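Local coordinates for protein inorganic pyrophosphatase (Anaplasma phagocytophilum, PDB 3LD3) that probably hydrolyses inorganic pyrophosphate to two phosphate ions with the help of magnesium, working as a homohexamer, at residues 31-34 against 35-39; 41-44 against 45-49. One frame throughout, in Å; residues are numbered along the deposited sequence. Where two conformers were deposited one is given.

Contact 1 (31-34 against 35-39); sequences SNAP and EEVNV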
loop_
_atom_site.group_PDB
_atom_site.type_symbol
_atom_site.label_atom_id
_atom_site.label_comp_id
_atom_site.label_asym_id
_atom_site.label_seq_id
_atom_site.Cartn_x
_atom_site.Cartn_y
_atom_site.Cartn_z
ATOM N N SER A 31 -18.123 4.152 28.601
ATOM C CA SER A 31 -19.224 4.108 29.569
ATOM C C SER A 31 -19.426 2.701 30.131
ATOM O O SER A 31 -19.910 2.544 31.269
ATOM C CB SER A 31 -20.532 4.616 28.959
ATOM O OG SER A 31 -20.907 3.815 27.850
ATOM N N ASN A 32 -19.064 1.680 29.340
ATOM C CA ASN A 32 -19.212 0.283 29.766
ATOM C C ASN A 32 -17.894 -0.356 30.185
ATOM O O ASN A 32 -17.782 -1.574 30.221
ATOM C CB ASN A 32 -19.852 -0.562 28.660
ATOM C CG ASN A 32 -21.278 -0.164 28.382
ATOM O OD1 ASN A 32 -21.645 0.116 27.238
ATOM N ND2 ASN A 32 -22.074 -0.074 29.430
ATOM N N ALA A 33 -16.911 0.466 30.547
ATOM C CA ALA A 33 -15.608 -0.054 31.026
ATOM C C ALA A 33 -15.850 -0.792 32.343
ATOM O O ALA A 33 -16.707 -0.403 33.120
ATOM C CB ALA A 33 -14.609 1.101 31.231
ATOM N N PRO A 34 -15.121 -1.871 32.587
ATOM C CA PRO A 34 -14.056 -2.455 31.795
ATOM C C PRO A 34 -14.501 -3.516 30.782
ATOM O O PRO A 34 -13.652 -4.107 30.129
ATOM C CB PRO A 34 -13.169 -3.099 32.881
ATOM C CG PRO A 34 -14.161 -3.587 33.862
ATOM C CD PRO A 34 -15.240 -2.534 33.902
ATOM N N GLU A 35 -15.798 -3.782 30.655
ATOM C CA GLU A 35 -16.305 -4.818 29.741
ATOM C C GLU A 35 -16.061 -4.446 28.271
ATOM O O GLU A 35 -15.734 -5.295 27.457
ATOM C CB GLU A 35 -17.796 -5.074 29.964
ATOM C CG GLU A 35 -18.160 -5.457 31.405
ATOM C CD GLU A 35 -17.513 -6.754 31.839
ATOM O OE1 GLU A 35 -17.423 -7.690 31.012
ATOM O OE2 GLU A 35 -17.109 -6.842 33.020
ATOM N N GLU A 36 -16.266 -3.174 27.955
ATOM C CA GLU A 36 -15.858 -2.588 26.661
ATOM C C GLU A 36 -15.167 -1.268 26.976
ATOM O O GLU A 36 -15.621 -0.515 27.840
ATOM C CB GLU A 36 -17.079 -2.342 25.740
ATOM C CG GLU A 36 -17.736 -3.626 25.250
ATOM C CD GLU A 36 -19.034 -3.446 24.487
ATOM O OE1 GLU A 36 -19.543 -2.326 24.391
ATOM O OE2 GLU A 36 -19.566 -4.476 24.019
ATOM N N VAL A 37 -14.086 -0.977 26.256
ATOM C CA VAL A 37 -13.297 0.203 26.541
ATOM C C VAL A 37 -12.945 0.887 25.244
ATOM O O VAL A 37 -12.931 0.240 24.185
ATOM C CB VAL A 37 -11.990 -0.128 27.325
ATOM C CG1 VAL A 37 -12.319 -0.739 28.730
ATOM C CG2 VAL A 37 -11.100 -1.126 26.558
ATOM N N ASN A 38 -12.665 2.182 25.344
ATOM C CA ASN A 38 -12.157 2.963 24.220
ATOM C C ASN A 38 -10.637 2.870 24.146
ATOM O O ASN A 38 -9.937 2.968 25.168
ATOM C CB ASN A 38 -12.553 4.444 24.367
ATOM C CG ASN A 38 -14.027 4.669 24.395
ATOM O OD1 ASN A 38 -14.788 3.904 23.794
ATOM N ND2 ASN A 38 -14.474 5.765 25.063
ATOM N N VAL A 39 -10.125 2.719 22.924
ATOM C CA VAL A 39 -8.699 2.704 22.665
ATOM C C VAL A 39 -8.423 3.728 21.570
ATOM O O VAL A 39 -9.016 3.658 20.513
ATOM C CB VAL A 39 -8.194 1.304 22.253
ATOM C CG1 VAL A 39 -6.666 1.326 21.939
ATOM C CG2 VAL A 39 -8.511 0.277 23.395
HETATM O O HOH W 1 -17.589 1.351 26.891
HETATM O O HOH W 2 -19.491 0.361 25.324
#
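Asn-32 and Glu-36 face each other across a type VIa beta turn, Asn-32 to Glu-35, with cis Pro-34 in third place, that leads the chain into the first strand of the pyrophosphatase fold, 37-41. The backbone bonds converge on one acceptor. Asn-32 O takes the N-H of Glu-36 almost straight, at 172° and 3.2 Å, from above the carbonyl plane; Glu-35 N adds a weak, bent bond to the same oxygen. Proline suits the corner because it tolerates the cis bond and has no N-H to satisfy.

Water carries the polar side of the turn. One molecule accepts from Asn-32 N and donates to Glu-36 O. A second spans two acceptor oxygens, Asn-32 OD1 and Glu-36 OE1, 4.3 Å apart, but Asn-32 has a second conformer, so this bridge is doubtful. Glu-35 instead sends OE1 to a salt bridge with Lys-184 on helix 180-195.

The apolar side turns to that helix, where Ala-33 packs on Ile-191 and Pro-34 and Val-37 on Ile-187. Small Ala-33 lets the strand residue come close: with CG1 of Val-37 anti to its own carbonyl carbon (chi1 -63°), that methyl lies 3.9 Å from Ala-33 CB and equally far from Pro-34 O.

Contact 2 (41-44 against 45-49); sequences IEVS and QDSHP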
loop_
_atom_site.group_PDB
_atom_site.type_symbol
_atom_site.label_atom_id
_atom_site.label_comp_id
_atom_site.label_asym_id
_atom_site.label_seq_id
_atom_site.Cartn_x
_atom_site.Cartn_y
_atom_site.Cartn_z
ATOM N N ILE A 41 -5.836 4.608 18.935
ATOM C CA ILE A 41 -4.799 3.893 18.204
ATOM C C ILE A 41 -3.619 4.819 17.965
ATOM O O ILE A 41 -3.788 5.987 17.563
ATOM C CB ILE A 41 -5.331 3.283 16.873
ATOM C CG1 ILE A 41 -6.451 2.280 17.140
ATOM C CG2 ILE A 41 -4.196 2.618 16.047
ATOM C CD1 ILE A 41 -6.041 1.140 18.129
ATOM N N GLU A 42 -2.440 4.305 18.274
ATOM C CA GLU A 42 -1.170 4.984 17.971
ATOM C C GLU A 42 -0.420 4.346 16.820
ATOM O O GLU A 42 0.249 5.070 16.052
ATOM C CB GLU A 42 -0.284 5.022 19.227
ATOM C CG GLU A 42 -0.897 5.951 20.295
ATOM C CD GLU A 42 -0.179 5.872 21.618
ATOM O OE1 GLU A 42 0.067 4.733 22.036
ATOM O OE2 GLU A 42 0.114 6.932 22.213
ATOM N N VAL A 43 -0.456 3.019 16.716
ATOM C CA VAL A 43 0.232 2.304 15.653
ATOM C C VAL A 43 -0.712 1.310 15.003
ATOM O O VAL A 43 -1.353 0.482 15.704
ATOM C CB VAL A 43 1.513 1.538 16.166
ATOM C CG1 VAL A 43 2.207 0.794 15.014
ATOM C CG2 VAL A 43 2.505 2.503 16.825
ATOM N N SER A 44 -0.777 1.343 13.680
ATOM C CA SER A 44 -1.640 0.448 12.931
ATOM C C SER A 44 -1.061 -0.958 12.846
ATOM O O SER A 44 0.148 -1.139 12.712
ATOM C CB SER A 44 -1.834 0.950 11.504
ATOM O OG SER A 44 -2.406 2.240 11.471
ATOM N N GLN A 45 -1.949 -1.945 12.840
ATOM C CA GLN A 45 -1.575 -3.315 12.593
ATOM C C GLN A 45 -0.832 -3.467 11.267
ATOM O O GLN A 45 -1.162 -2.837 10.264
ATOM C CB GLN A 45 -2.860 -4.139 12.547
ATOM C CG GLN A 45 -2.754 -5.596 12.569
ATOM C CD GLN A 45 -4.187 -6.137 12.732
ATOM O OE1 GLN A 45 -4.652 -6.328 13.849
ATOM N NE2 GLN A 45 -4.940 -6.152 11.607
ATOM N N ASP A 46 0.234 -4.264 11.293
ATOM C CA ASP A 46 0.948 -4.637 10.094
ATOM C C ASP A 46 1.623 -3.464 9.386
ATOM O O ASP A 46 1.793 -3.511 8.180
ATOM C CB ASP A 46 0.008 -5.379 9.135
ATOM C CG ASP A 46 -0.545 -6.668 9.744
ATOM O OD1 ASP A 46 0.066 -7.201 10.691
ATOM O OD2 ASP A 46 -1.633 -7.142 9.327
ATOM N N SER A 47 1.952 -2.403 10.116
ATOM C CA SER A 47 2.500 -1.198 9.513
ATOM C C SER A 47 4.027 -1.253 9.467
ATOM O O SER A 47 4.645 -2.143 10.038
ATOM C CB SER A 47 2.065 0.032 10.317
ATOM O OG SER A 47 2.429 -0.086 11.692
ATOM N N HIS A 48 4.616 -0.304 8.766
ATOM C CA HIS A 48 6.059 -0.081 8.882
ATOM C C HIS A 48 6.336 0.337 10.330
ATOM O O HIS A 48 5.477 0.887 11.007
ATOM C CB HIS A 48 6.495 0.985 7.912
ATOM C CG HIS A 48 6.319 0.586 6.481
ATOM N ND1 HIS A 48 6.839 -0.587 5.972
ATOM C CD2 HIS A 48 5.690 1.207 5.450
ATOM C CE1 HIS A 48 6.532 -0.668 4.683
ATOM N NE2 HIS A 48 5.853 0.415 4.340
ATOM N N PRO A 49 7.558 0.098 10.805
ATOM C CA PRO A 49 7.843 0.260 12.214
ATOM C C PRO A 49 8.031 1.724 12.674
ATOM O O PRO A 49 9.071 2.080 13.263
ATOM C CB PRO A 49 9.085 -0.624 12.379
ATOM C CG PRO A 49 9.771 -0.551 11.132
ATOM C CD PRO A 49 8.647 -0.606 10.109
#
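A single carbonyl, Ser-44 O, receives both the hydroxyl and the backbone N-H of Ser-47, and the hydroxyl makes much the shorter bond. Ser-47 OG donates to Ser-44 O at 2.7 Å, with a C=O...OG angle of 144° and only a slight tilt from the carbonyl plane. The backbone bond from Ser-47 N to Ser-44 O, which formally closes the turn, is weak: 3.4 Å long and bent. The side chain therefore reinforces a loosely closed turn.

Serine suits this place because its hydroxyl sits one carbon from the backbone. At chi1 55° OG lies between the backbone N and the carbonyl carbon, which brings it to Ser-44 O, and Ser-47 CB follows to 3.3 Å from Ser-44 O. The same OG also meets Val-43: CG1 of that valine, anti to its backbone N, reaches to 3.4 Å, so a methyl group packs against the hydroxyl. Branched Val-43 suits its buried position beside strand 76-79, where it also packs on Tyr-73.

The other polar side chains look elsewhere. Ser-44 OG hydrogen-bonds to Val-101 O; Gln-45, its chain extended beyond CG, carries NE2 to Ala-97 O, while its backbone N hydrogen-bonds to Asn-76 OD1. The third place of a type II turn calls for a positive phi, here 65° at Asp-46, which aspartate tolerates better than most residues with a side chain; that side chain packs on His-48 of a neighbouring subunit.

Just before the turn, Glu-42 and Val-43 both face Tyr-77 in a classic beta bulge. Val-43 also lies near Lys-51; this lysine and Tyr-77 are predicted to bind substrate. Bulge and turn together take the chain from strand 37-41 toward strand 50-54: a type II beta turn, Ser-44 to Ser-47, beside the probable active site.

How the contacts relate
Contact 1 and contact 2 follow one another along the chain, at the two ends of strand 37-41, with centres about 22 Å apart and no touch between them. Contact 1 brings the chain into this strand, which pairs antiparallel with 76-79 and 106-119 in the mixed sheet; contact 2 takes it out again toward strand 50-54 of the separate two-stranded sheet. In contact 1, 31-36 lies at or near the surface, and the chain becomes buried from Val-37 on; contact 2 is partly buried and adjoins predicted substrate-binding residues. Both reach the hexamer interface: contact 2 meets three neighbouring subunits, contact 1 one, through Asn-38 on Trp-62 of that subunit.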